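Local coordinates for protein extracellular ligand-binding receptor (Verminephrobacter eiseniae, PDB 4M88) that probably captures an amino acid outside the cytoplasmic membrane as the solute-binding component of an ABC transporter, at residues G8-F13 with F49-R54; A22-G27 with T285-E290; S56-A61 with I84-D89; I76-S81 with V98-G103; K117-R122 with K336-S341. One frame throughout, in Å; residues are numbered along the deposited sequence.

Contact 1 of 5, residues G8-F13 with F49-R54; sequences GQIGPF and FEADDR
Q9 N bonds to F49 O at 2.9 Å, one rung of a parallel ladder in which G8, Q9, I10 and G11 pair with F49, E50, A51 and D52. A51 N returns to Q9 O, and G11 N reaches A51 O at 3.0 Å. Past the strand ends D53 N still bonds to G11 O.

Aromatic contacts flank the ladder. G8 CA sits over one face of the F49 ring, a CH-pi contact 3.7 Å from the ring centroid; F49 CG lies between its own backbone N and carbonyl carbon (chi1 71°), which starts the ring back toward G8. F13 instead turns its edge to the strand, with CE2 3.5 Å from A51 O.

Among the carboxylates, D52 OD1 accepts from R54 N at 2.8 Å, an Asx turn, and D52 OD2 is held by T14. D53 lies alongside P12, its OD1 3.6 Å from P12 CB. A water lies near both D53 OD2 and I10 O, though its bonding is doubtful. F55 N holds D53 OD1.

With helix 18-37 as the crossover, strands 4-11 and 45-52 form the beta-alpha-beta unit that opens the Rossmann-like lobe of periplasmic binding proteins.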
# COMPACT_ATOMS: atom_id res chain seq x y z
N GLY A 8 9.41 -3.10 -14.93
CA GLY A 8 8.97 -4.43 -14.57
C GLY A 8 8.05 -4.39 -13.38
O GLY A 8 8.19 -3.54 -12.50
N GLN A 9 7.08 -5.30 -13.34
CA GLN A 9 6.34 -5.51 -12.11
C GLN A 9 6.41 -6.97 -11.73
O GLN A 9 5.89 -7.84 -12.45
CB GLN A 9 4.87 -5.07 -12.22
CG GLN A 9 4.11 -5.29 -10.90
CD GLN A 9 2.59 -5.20 -11.05
OE1 GLN A 9 2.08 -4.97 -12.14
NE2 GLN A 9 1.87 -5.41 -9.94
N ILE A 10 7.07 -7.25 -10.61
CA ILE A 10 7.01 -8.58 -10.02
C ILE A 10 5.94 -8.54 -8.95
O ILE A 10 5.98 -7.70 -8.05
CB ILE A 10 8.34 -8.99 -9.40
CG1 ILE A 10 9.45 -8.99 -10.46
CG2 ILE A 10 8.22 -10.36 -8.78
CD1 ILE A 10 10.84 -9.30 -9.88
N GLY A 11 4.97 -9.45 -9.03
CA GLY A 11 3.82 -9.34 -8.15
C GLY A 11 3.20 -10.69 -7.86
O GLY A 11 3.45 -11.66 -8.58
N PRO A 12 2.40 -10.76 -6.79
CA PRO A 12 1.75 -12.02 -6.44
C PRO A 12 0.49 -12.24 -7.28
O PRO A 12 -0.63 -12.21 -6.76
CB PRO A 12 1.39 -11.81 -4.96
CG PRO A 12 1.19 -10.31 -4.85
CD PRO A 12 2.16 -9.69 -5.81
N PHE A 13 0.68 -12.48 -8.58
CA PHE A 13 -0.46 -12.59 -9.50
C PHE A 13 -1.29 -13.86 -9.31
O PHE A 13 -2.49 -13.88 -9.64
CB PHE A 13 0.01 -12.44 -10.95
CG PHE A 13 0.57 -11.09 -11.24
CD1 PHE A 13 -0.26 -9.97 -11.24
CD2 PHE A 13 1.93 -10.91 -11.50
CE1 PHE A 13 0.24 -8.71 -11.50
CE2 PHE A 13 2.43 -9.65 -11.76
CZ PHE A 13 1.59 -8.54 -11.77
N PHE A 49 6.87 -5.34 -18.41
CA PHE A 49 6.77 -6.79 -18.36
C PHE A 49 6.36 -7.17 -16.95
O PHE A 49 6.54 -6.39 -16.02
CB PHE A 49 8.07 -7.47 -18.76
CG PHE A 49 9.15 -7.31 -17.75
CD1 PHE A 49 9.33 -8.26 -16.76
CD2 PHE A 49 9.99 -6.22 -17.79
CE1 PHE A 49 10.32 -8.12 -15.81
CE2 PHE A 49 11.00 -6.07 -16.86
CZ PHE A 49 11.17 -7.01 -15.86
N GLU A 50 5.81 -8.37 -16.82
CA GLU A 50 5.27 -8.82 -15.54
C GLU A 50 5.84 -10.17 -15.22
O GLU A 50 6.21 -10.94 -16.11
CB GLU A 50 3.75 -8.91 -15.61
CG GLU A 50 3.06 -7.57 -15.83
CD GLU A 50 2.14 -7.56 -17.03
OE1 GLU A 50 2.27 -8.45 -17.90
OE2 GLU A 50 1.28 -6.66 -17.10
N ALA A 51 5.90 -10.48 -13.93
CA ALA A 51 6.38 -11.78 -13.51
C ALA A 51 5.67 -12.11 -12.21
O ALA A 51 5.48 -11.23 -11.37
CB ALA A 51 7.89 -11.75 -13.30
N ASP A 52 5.26 -13.36 -12.07
CA ASP A 52 4.47 -13.80 -10.92
C ASP A 52 5.37 -14.42 -9.85
O ASP A 52 6.06 -15.41 -10.11
CB ASP A 52 3.43 -14.83 -11.40
CG ASP A 52 2.56 -15.38 -10.28
OD1 ASP A 52 2.47 -14.76 -9.20
OD2 ASP A 52 1.94 -16.44 -10.50
N ASP A 53 5.38 -13.83 -8.64
CA ASP A 53 6.16 -14.37 -7.53
C ASP A 53 5.35 -15.32 -6.66
O ASP A 53 5.88 -15.93 -5.73
CB ASP A 53 6.81 -13.24 -6.69
CG ASP A 53 5.79 -12.36 -5.94
OD1 ASP A 53 4.78 -12.88 -5.41
OD2 ASP A 53 6.00 -11.11 -5.88
N ARG A 54 4.06 -15.45 -6.99
CA ARG A 54 3.18 -16.43 -6.35
C ARG A 54 3.01 -16.22 -4.85
O ARG A 54 2.77 -17.17 -4.10
CB ARG A 54 3.66 -17.87 -6.62
CG ARG A 54 3.93 -18.18 -8.08
CD ARG A 54 4.31 -19.64 -8.30
NE ARG A 54 5.51 -20.03 -7.55
CZ ARG A 54 6.76 -19.76 -7.93
NH1 ARG A 54 6.99 -19.08 -9.06
NH2 ARG A 54 7.78 -20.17 -7.19
O HOH W 1 6.30 -8.67 -5.52

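Contact 2 of 5, residues A22-G27 with T285-E290; sequences AGLNQG and TEFQLE
A glycine-lined helix crossing is where G23 and G27 meet Q288, at the start of helix 286-303. The short axes of helices 22-27 and 286-290 pass 6.6 Å apart at 43°, close enough for backbone to touch backbone. G27 CA stands 3.2 Å from Q288 O, and G23 O receives Q288 CA at 3.3 Å, both CA-H...O contacts. A CB on G27 would run into Q288 O, and one on G23 would be tight against F287 CB.

At one flank, Q288 NE2 donates to Q26 OE1 at 2.7 Å. The bond is fairly straight (159°); it leaves within the amide plane of Q288 but arrives tilted from that of Q26, the two amides being turned 53° apart. The other end of the Q288 amide is also used: OE1 accepts from T285 N at 2.9 Å while T285 OG1 accepts from Q288 N, a capping box. At the opposite flank L24 CD2 fills the angle between the helices, 3.4 Å from F287 O and 3.9 Å from E290 CB, with the F287 ring beside it. The carboxylate of E290 turns to R122 and N102.

The chemistry implies that Q288 does two jobs at once: its OE1 closes the helix start and its NE2 ties that start to helix 18-37, so the cap and the crossing probably hold the amide in a single orientation.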
# COMPACT_ATOMS: atom_id res chain seq x y z
N ALA A 22 -3.52 -7.64 -9.36
CA ALA A 22 -4.17 -7.25 -10.61
C ALA A 22 -4.53 -5.76 -10.59
O ALA A 22 -4.45 -5.08 -11.61
CB ALA A 22 -5.41 -8.11 -10.84
N GLY A 23 -4.95 -5.27 -9.42
CA GLY A 23 -5.28 -3.86 -9.25
C GLY A 23 -4.08 -2.94 -9.43
O GLY A 23 -4.14 -1.94 -10.16
N LEU A 24 -2.97 -3.27 -8.76
CA LEU A 24 -1.72 -2.54 -8.97
C LEU A 24 -1.35 -2.55 -10.44
O LEU A 24 -0.95 -1.53 -11.00
CB LEU A 24 -0.57 -3.15 -8.17
CG LEU A 24 -0.47 -2.91 -6.67
CD1 LEU A 24 0.72 -3.70 -6.13
CD2 LEU A 24 -0.31 -1.44 -6.36
N ASN A 25 -1.45 -3.72 -11.06
CA ASN A 25 -1.08 -3.88 -12.46
C ASN A 25 -1.96 -3.01 -13.38
O ASN A 25 -1.47 -2.41 -14.33
CB ASN A 25 -1.16 -5.36 -12.85
CG ASN A 25 -0.73 -5.63 -14.28
OD1 ASN A 25 -1.54 -6.01 -15.12
ND2 ASN A 25 0.56 -5.45 -14.56
N GLN A 26 -3.25 -2.98 -13.10
CA GLN A 26 -4.18 -2.16 -13.88
C GLN A 26 -3.82 -0.68 -13.81
O GLN A 26 -3.85 0.03 -14.83
CB GLN A 26 -5.61 -2.37 -13.38
CG GLN A 26 -6.21 -3.69 -13.86
CD GLN A 26 -7.35 -4.17 -12.98
OE1 GLN A 26 -7.74 -3.49 -12.03
NE2 GLN A 26 -7.90 -5.34 -13.29
N GLY A 27 -3.47 -0.21 -12.63
CA GLY A 27 -3.11 1.19 -12.45
C GLY A 27 -1.82 1.52 -13.17
O GLY A 27 -1.67 2.59 -13.77
N THR A 285 -10.22 1.24 -7.11
CA THR A 285 -9.67 0.90 -5.79
C THR A 285 -8.38 1.66 -5.50
O THR A 285 -7.75 2.23 -6.40
CB THR A 285 -9.35 -0.60 -5.67
OG1 THR A 285 -8.19 -0.91 -6.45
CG2 THR A 285 -10.52 -1.43 -6.14
N GLU A 286 -7.98 1.62 -4.23
CA GLU A 286 -6.74 2.24 -3.78
C GLU A 286 -5.51 1.58 -4.41
O GLU A 286 -4.51 2.24 -4.66
CB GLU A 286 -6.66 2.16 -2.25
CG GLU A 286 -7.75 2.96 -1.51
CD GLU A 286 -9.08 2.23 -1.39
OE1 GLU A 286 -9.25 1.15 -2.01
OE2 GLU A 286 -9.96 2.73 -0.66
N PHE A 287 -5.58 0.28 -4.67
CA PHE A 287 -4.45 -0.38 -5.31
C PHE A 287 -4.26 0.04 -6.77
O PHE A 287 -3.13 0.16 -7.24
CB PHE A 287 -4.55 -1.90 -5.19
CG PHE A 287 -4.15 -2.41 -3.84
CD1 PHE A 287 -3.00 -1.93 -3.22
CD2 PHE A 287 -4.96 -3.30 -3.15
CE1 PHE A 287 -2.63 -2.37 -1.95
CE2 PHE A 287 -4.60 -3.74 -1.89
CZ PHE A 287 -3.43 -3.28 -1.29
N GLN A 288 -5.36 0.27 -7.48
CA GLN A 288 -5.25 0.83 -8.83
C GLN A 288 -4.58 2.20 -8.77
O GLN A 288 -3.69 2.49 -9.57
CB GLN A 288 -6.63 0.94 -9.49
CG GLN A 288 -7.19 -0.44 -9.84
CD GLN A 288 -8.65 -0.43 -10.15
OE1 GLN A 288 -9.35 0.52 -9.82
NE2 GLN A 288 -9.14 -1.50 -10.78
N LEU A 289 -4.99 3.03 -7.83
CA LEU A 289 -4.42 4.37 -7.74
C LEU A 289 -2.95 4.30 -7.33
O LEU A 289 -2.13 5.06 -7.82
CB LEU A 289 -5.22 5.25 -6.78
CG LEU A 289 -4.67 6.66 -6.55
CD1 LEU A 289 -4.52 7.41 -7.86
CD2 LEU A 289 -5.60 7.43 -5.62
N GLU A 290 -2.62 3.37 -6.44
CA GLU A 290 -1.24 3.18 -6.00
C GLU A 290 -0.35 2.78 -7.17
O GLU A 290 0.78 3.25 -7.30
CB GLU A 290 -1.15 2.12 -4.90
CG GLU A 290 0.24 1.96 -4.32
CD GLU A 290 0.23 1.50 -2.87
OE1 GLU A 290 -0.84 1.02 -2.38
OE2 GLU A 290 1.28 1.62 -2.20

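Contact 3 of 5, residues S56-A61 with I84-D89; sequences SGEGFA and IKRMLD
R86, with the most surface buried here, extends over the start of helix 57-68 and touches it with the root of its chain and with its guanidinium. Its CG lies anti to the backbone N (chi1 -177°) and packs on G57 O at 3.5 Å, and the chain then bends at chi2. The guanidinium meets a methyl group and a carboxylate in different ways: A61 CB lies over one face, toward the rim, 3.8 Å from R86 CZ, while E58 OE2 stands near the plane at the edge. There R86 NH2 donates to E58 OE2 at 3.1 Å in a salt bridge, leaving within the guanidinium plane but meeting the carboxylate from above its own plane, the two groups being turned 75° apart. R86 NE has a second acidic partner, D90, so two carboxylates probably share its charge. A leucine in its place would probably leave E58 and D90 without their counter-charge and strip the cover from A61.

These are two of the helices that flank the parallel sheet of this lobe, and their short axes cross at 55° with 8.5 Å between them. G57 comes nearest to R86 in the backbone, and a CB on it would be tight against R86 CB.

F60 and M87, a selenomethionine, carry the apolar side of the crossing. F60 CE2 touches M87 CB at 3.6 Å, and F60 CZ lies 4.0 Å from M87 SE. The selenium sits oblique to the ring, 5.1 Å from its centroid, a Met-aromatic contact. Beyond the ring M87 reaches F118 of the edge strand, and F60 leans on D53.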
# COMPACT_ATOMS: atom_id res chain seq x y z
N SER A 56 5.28 -15.51 -2.55
CA SER A 56 6.31 -16.18 -1.77
C SER A 56 7.67 -15.50 -1.94
O SER A 56 7.95 -14.90 -2.98
CB SER A 56 6.43 -17.64 -2.19
OG SER A 56 6.83 -17.74 -3.54
N GLY A 57 8.51 -15.61 -0.92
CA GLY A 57 9.87 -15.10 -1.04
C GLY A 57 10.62 -15.89 -2.09
O GLY A 57 11.39 -15.31 -2.89
N GLU A 58 10.40 -17.21 -2.12
CA GLU A 58 11.07 -18.07 -3.09
C GLU A 58 10.73 -17.66 -4.51
O GLU A 58 11.61 -17.60 -5.37
CB GLU A 58 10.67 -19.53 -2.88
CG GLU A 58 11.79 -20.39 -2.34
CD GLU A 58 13.08 -20.26 -3.12
OE1 GLU A 58 13.04 -20.18 -4.37
OE2 GLU A 58 14.15 -20.26 -2.48
N GLY A 59 9.46 -17.34 -4.73
CA GLY A 59 9.02 -16.93 -6.05
C GLY A 59 9.65 -15.61 -6.45
O GLY A 59 10.01 -15.41 -7.61
N PHE A 60 9.79 -14.71 -5.48
CA PHE A 60 10.42 -13.43 -5.78
C PHE A 60 11.90 -13.62 -6.13
O PHE A 60 12.38 -13.06 -7.12
CB PHE A 60 10.31 -12.45 -4.62
CG PHE A 60 10.71 -11.06 -4.99
CD1 PHE A 60 9.80 -10.19 -5.55
CD2 PHE A 60 12.02 -10.63 -4.82
CE1 PHE A 60 10.16 -8.89 -5.91
CE2 PHE A 60 12.41 -9.34 -5.18
CZ PHE A 60 11.47 -8.47 -5.72
N ALA A 61 12.60 -14.39 -5.30
CA ALA A 61 14.01 -14.71 -5.54
C ALA A 61 14.22 -15.29 -6.93
O ALA A 61 15.20 -14.96 -7.61
CB ALA A 61 14.52 -15.67 -4.48
N ILE A 84 9.31 -8.87 -0.34
CA ILE A 84 10.18 -7.72 -0.04
C ILE A 84 11.25 -8.07 0.99
O ILE A 84 12.41 -7.65 0.88
CB ILE A 84 9.37 -6.48 0.39
CG1 ILE A 84 8.45 -6.02 -0.75
CG2 ILE A 84 10.29 -5.33 0.83
CD1 ILE A 84 7.37 -5.05 -0.29
N LYS A 85 10.88 -8.85 2.00
CA LYS A 85 11.85 -9.29 3.00
C LYS A 85 12.98 -10.10 2.34
O LYS A 85 14.16 -9.93 2.67
CB LYS A 85 11.17 -10.11 4.10
CG LYS A 85 12.11 -10.61 5.19
CD LYS A 85 11.32 -11.07 6.43
CE LYS A 85 12.25 -11.39 7.59
NZ LYS A 85 13.22 -12.46 7.22
N ARG A 86 12.62 -10.97 1.41
CA ARG A 86 13.61 -11.77 0.69
C ARG A 86 14.52 -10.86 -0.15
O ARG A 86 15.73 -11.06 -0.20
CB ARG A 86 12.92 -12.80 -0.20
CG ARG A 86 13.87 -13.74 -0.93
CD ARG A 86 14.66 -14.60 0.04
NE ARG A 86 15.43 -15.63 -0.66
CZ ARG A 86 14.99 -16.86 -0.88
NH1 ARG A 86 13.79 -17.24 -0.45
NH2 ARG A 86 15.75 -17.72 -1.53
N MSE A 87 13.92 -9.85 -0.79
CA MSE A 87 14.68 -8.92 -1.61
C MSE A 87 15.74 -8.24 -0.74
O MSE A 87 16.88 -8.06 -1.16
CB MSE A 87 13.76 -7.85 -2.22
CG MSE A 87 14.46 -6.85 -3.14
SE MSE A 87 13.21 -5.46 -3.77
CE MSE A 87 13.06 -4.41 -2.13
N LEU A 88 15.36 -7.89 0.48
CA LEU A 88 16.28 -7.18 1.37
C LEU A 88 17.29 -8.12 2.03
O LEU A 88 18.48 -7.80 2.15
CB LEU A 88 15.50 -6.37 2.42
CG LEU A 88 14.57 -5.27 1.88
CD1 LEU A 88 13.64 -4.77 2.97
CD2 LEU A 88 15.37 -4.10 1.30
N ASP A 89 16.83 -9.30 2.46
CA ASP A 89 17.72 -10.26 3.12
C ASP A 89 18.78 -10.84 2.18
O ASP A 89 19.91 -11.10 2.59
CB ASP A 89 16.92 -11.40 3.76
CG ASP A 89 16.04 -10.93 4.92
OD1 ASP A 89 16.27 -9.83 5.46
OD2 ASP A 89 15.12 -11.69 5.31

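Contact 4 of 5, residues I76-S81 with V98-G103; sequences ISPMGS and VVVVNG
S77 N donates to V101 O at 2.7 Å, the backbone bond that joins the end of strand 74-76 to strand 99-101. It belongs to the parallel bridge of I76 with V101. Past the bridge the two chains stay together through CA-H...O contacts, S77 CA to N102 O and G103 CA to P78 O, each at 3.5 Å.

One side-chain hydrogen bond follows. N102 ND2 donates a hydrogen bond to S77 OG at 3.2 Å, somewhat bent (146°) and tilted from its amide plane; S77 OG is placed for it by being anti to the backbone N (chi1 -161°). The same nitrogen also donates to E290, and N102 OD1 accepts from V121 N and R122 N, so the amide is gripped at both ends.

The apolar contacts are two. P78 crosses V100, with CD and CG both 3.6 Å from V100 CG1, and I76 CD1 reaches V101 CB at 4.3 Å. P78 CD also presses on N102 O at 3.1 Å, a buried carbonyl oxygen for which the model offers no hydrogen-bond donor.

Helices 18-37 and 286-303 cover the side of I76, through I28, S294 and V298. V100 meets F118 of strand 118-119, while the loop beyond P78 leads into helix 81-89 and sends M79 against L24 and F287.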
# COMPACT_ATOMS: atom_id res chain seq x y z
N ILE A 76 8.30 -1.78 -10.34
CA ILE A 76 7.25 -0.94 -9.81
C ILE A 76 6.43 -1.68 -8.77
O ILE A 76 5.87 -2.73 -9.07
CB ILE A 76 6.28 -0.45 -10.91
CG1 ILE A 76 7.04 0.18 -12.07
CG2 ILE A 76 5.25 0.54 -10.30
CD1 ILE A 76 7.86 1.38 -11.66
N SER A 77 6.40 -1.12 -7.56
CA SER A 77 5.50 -1.56 -6.48
C SER A 77 5.42 -3.09 -6.27
O SER A 77 4.35 -3.68 -6.42
CB SER A 77 4.10 -0.97 -6.69
OG SER A 77 3.36 -1.02 -5.49
N PRO A 78 6.55 -3.72 -5.90
CA PRO A 78 6.42 -5.12 -5.47
C PRO A 78 5.49 -5.20 -4.27
O PRO A 78 5.42 -4.28 -3.44
CB PRO A 78 7.85 -5.52 -5.08
CG PRO A 78 8.55 -4.20 -4.79
CD PRO A 78 7.93 -3.23 -5.77
N MSE A 79 4.76 -6.31 -4.19
CA MSE A 79 3.74 -6.52 -3.19
C MSE A 79 3.92 -7.88 -2.51
O MSE A 79 4.06 -8.91 -3.19
CB MSE A 79 2.36 -6.44 -3.84
CG MSE A 79 1.24 -6.98 -2.98
SE MSE A 79 -0.47 -6.79 -3.93
CE MSE A 79 -0.92 -5.04 -3.23
N GLY A 80 3.93 -7.88 -1.18
CA GLY A 80 4.06 -9.10 -0.41
C GLY A 80 5.18 -8.97 0.60
O GLY A 80 6.32 -8.66 0.23
N SER A 81 4.85 -9.20 1.87
CA SER A 81 5.84 -9.17 2.95
C SER A 81 7.04 -10.10 2.71
O SER A 81 8.19 -9.69 2.85
CB SER A 81 5.18 -9.55 4.28
OG SER A 81 4.06 -8.72 4.53
N VAL A 98 19.16 -1.03 -10.84
CA VAL A 98 17.72 -0.85 -10.92
C VAL A 98 17.27 0.00 -9.74
O VAL A 98 17.98 0.13 -8.75
CB VAL A 98 17.00 -2.22 -10.90
CG1 VAL A 98 17.02 -2.82 -9.49
CG2 VAL A 98 15.56 -2.10 -11.42
N VAL A 99 16.10 0.62 -9.86
CA VAL A 99 15.49 1.26 -8.72
C VAL A 99 14.15 0.58 -8.50
O VAL A 99 13.50 0.12 -9.46
CB VAL A 99 15.32 2.77 -8.94
CG1 VAL A 99 14.51 3.00 -10.12
CG2 VAL A 99 14.63 3.38 -7.79
N VAL A 100 13.76 0.45 -7.23
CA VAL A 100 12.46 -0.14 -6.91
C VAL A 100 11.58 0.99 -6.41
O VAL A 100 11.95 1.70 -5.48
CB VAL A 100 12.57 -1.21 -5.81
CG1 VAL A 100 11.19 -1.81 -5.53
CG2 VAL A 100 13.53 -2.32 -6.22
N VAL A 101 10.45 1.19 -7.07
CA VAL A 101 9.61 2.34 -6.77
C VAL A 101 8.33 1.86 -6.13
O VAL A 101 7.50 1.21 -6.78
CB VAL A 101 9.32 3.20 -8.01
CG1 VAL A 101 8.35 4.33 -7.67
CG2 VAL A 101 10.62 3.76 -8.57
N ASN A 102 8.21 2.18 -4.84
CA ASN A 102 7.12 1.75 -3.97
C ASN A 102 7.25 0.29 -3.54
O ASN A 102 7.90 -0.52 -4.21
CB ASN A 102 5.73 2.04 -4.56
CG ASN A 102 4.67 2.22 -3.49
OD1 ASN A 102 4.91 2.89 -2.47
ND2 ASN A 102 3.51 1.60 -3.68
N GLY A 103 6.63 -0.01 -2.41
CA GLY A 103 6.60 -1.36 -1.88
C GLY A 103 5.35 -1.47 -1.04
O GLY A 103 4.97 -0.51 -0.35

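Contact 5 of 5, residues K117-R122 with K336-S341; sequences KFFHVR and KGNAGS
N338 lays its carboxamide on one face of the F119 ring, the two planes only 17° apart, with ND2 3.7 Å above the ring centre and OD1 3.6 Å from F119 CE1. F334 meets the same ring edge-to-face. A second ring, F118, has H120 CE1 over one face, toward the rim. A leucine in place of F119 has no flat face for the N338 amide and no ring for the edge-to-face contact of F334, and would probably leave the amide less firmly turned.

Hydrogen bonds fix that amide too. N338 ND2 donates to F118 O at 2.8 Å, within its own amide plane but above the carbonyl plane, and it also reaches P116 O. In the backbone, H120 N bonds to N338 O at 2.8 Å and G340 N to H120 O at 3.0 Å, making the single bridge of H120 with A339. A water donates to R122 O and accepts from S341 N. S341 CB presses on V121 O, a buried oxygen without a partner in the model.

The loop 336-341 thus runs beside strand 118-119, an edge strand of the five-stranded parallel sheet. Strand 99-101 lies on its other side, helix 108-111 meets H120 and A339 through R111, and strand 330-332 packs on V121 and S341.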
# COMPACT_ATOMS: atom_id res chain seq x y z
N LYS A 117 18.23 1.95 -2.87
CA LYS A 117 17.63 1.87 -4.20
C LYS A 117 16.11 1.63 -4.15
O LYS A 117 15.46 1.48 -5.18
CB LYS A 117 18.31 0.77 -5.03
CG LYS A 117 19.78 1.05 -5.35
CD LYS A 117 20.37 -0.09 -6.17
CE LYS A 117 21.86 0.09 -6.35
NZ LYS A 117 22.43 -1.06 -7.11
N PHE A 118 15.56 1.60 -2.94
CA PHE A 118 14.16 1.23 -2.70
C PHE A 118 13.44 2.50 -2.23
O PHE A 118 13.74 3.03 -1.15
CB PHE A 118 14.16 0.13 -1.62
CG PHE A 118 12.82 -0.49 -1.35
CD1 PHE A 118 11.76 -0.36 -2.24
CD2 PHE A 118 12.63 -1.22 -0.17
CE1 PHE A 118 10.51 -0.95 -1.96
CE2 PHE A 118 11.40 -1.80 0.12
CZ PHE A 118 10.33 -1.67 -0.78
N PHE A 119 12.55 3.02 -3.08
CA PHE A 119 11.87 4.31 -2.82
C PHE A 119 10.42 4.04 -2.47
O PHE A 119 9.82 3.11 -3.00
CB PHE A 119 11.93 5.21 -4.06
CG PHE A 119 13.30 5.75 -4.35
CD1 PHE A 119 13.66 7.02 -3.94
CD2 PHE A 119 14.24 4.96 -5.01
CE1 PHE A 119 14.93 7.53 -4.20
CE2 PHE A 119 15.52 5.45 -5.28
CZ PHE A 119 15.86 6.74 -4.87
N HIS A 120 9.84 4.85 -1.58
CA HIS A 120 8.47 4.57 -1.12
C HIS A 120 7.54 5.71 -1.49
O HIS A 120 7.82 6.86 -1.18
CB HIS A 120 8.47 4.35 0.39
CG HIS A 120 9.43 3.30 0.83
ND1 HIS A 120 9.12 1.95 0.79
CD2 HIS A 120 10.71 3.38 1.25
CE1 HIS A 120 10.17 1.25 1.19
NE2 HIS A 120 11.15 2.10 1.46
N VAL A 121 6.45 5.38 -2.16
CA VAL A 121 5.48 6.38 -2.59
C VAL A 121 4.36 6.51 -1.54
O VAL A 121 3.84 7.60 -1.33
CB VAL A 121 4.91 6.03 -3.98
CG1 VAL A 121 3.84 7.01 -4.40
CG2 VAL A 121 6.05 6.04 -5.01
N ARG A 122 3.99 5.41 -0.90
CA ARG A 122 2.96 5.47 0.13
C ARG A 122 3.60 5.80 1.47
O ARG A 122 4.76 5.46 1.73
CB ARG A 122 2.23 4.14 0.25
CG ARG A 122 3.18 2.98 0.57
CD ARG A 122 2.43 1.79 1.13
NE ARG A 122 1.23 1.52 0.33
CZ ARG A 122 0.07 1.12 0.83
NH1 ARG A 122 -0.96 0.89 0.03
NH2 ARG A 122 -0.05 0.93 2.14
N LYS A 336 15.11 14.17 1.45
CA LYS A 336 15.57 13.91 2.82
C LYS A 336 15.70 12.43 3.10
O LYS A 336 16.09 12.02 4.20
CB LYS A 336 14.58 14.53 3.81
CG LYS A 336 14.24 15.98 3.49
CD LYS A 336 13.27 16.57 4.48
CE LYS A 336 12.46 17.69 3.85
NZ LYS A 336 11.38 18.15 4.76
N GLY A 337 15.37 11.60 2.12
CA GLY A 337 15.39 10.17 2.31
C GLY A 337 14.45 9.50 1.33
O GLY A 337 13.78 10.16 0.53
N ASN A 338 14.37 8.18 1.41
CA ASN A 338 13.65 7.41 0.39
C ASN A 338 12.15 7.27 0.61
O ASN A 338 11.46 6.69 -0.23
CB ASN A 338 14.30 6.04 0.21
CG ASN A 338 15.50 6.09 -0.69
OD1 ASN A 338 16.15 7.13 -0.83
ND2 ASN A 338 15.81 4.96 -1.32
N ALA A 339 11.65 7.80 1.72
CA ALA A 339 10.20 7.85 1.96
C ALA A 339 9.67 9.18 1.45
O ALA A 339 9.94 10.23 2.04
CB ALA A 339 9.90 7.70 3.45
N GLY A 340 8.91 9.13 0.37
CA GLY A 340 8.56 10.34 -0.35
C GLY A 340 7.28 11.00 0.08
O GLY A 340 7.02 12.15 -0.30
N SER A 341 6.46 10.30 0.87
CA SER A 341 5.15 10.84 1.22
C SER A 341 4.86 10.76 2.72
O SER A 341 5.12 9.74 3.34
CB SER A 341 4.05 10.09 0.46
OG SER A 341 2.76 10.52 0.87
O HOH W 2 6.62 7.48 2.20

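In the fold
Contacts 1, 4 and 5 reach the same parallel sheet, from the outer strand 45-52 to the other edge at 118-119. G8 O to I76 N (2.8 Å) joins contact 1 to contact 4, and V100 O to F119 N (2.8 Å) joins contact 4 to contact 5. Contact 2 ties in through E290, whose OE2 meets N102 ND2 at 2.7 Å and whose OE1 forms a salt bridge with R122. Contact 3 covers another side, F60 packing on I10 and M87 on V100 and F118; its nearest atoms are about 9 Å from contact 2. Glycerol, probably from crystallisation, hydrogen-bonds E286 of contact 2, and in contact 5 the S341 side chain lies about 4 Å from a bound glycerol.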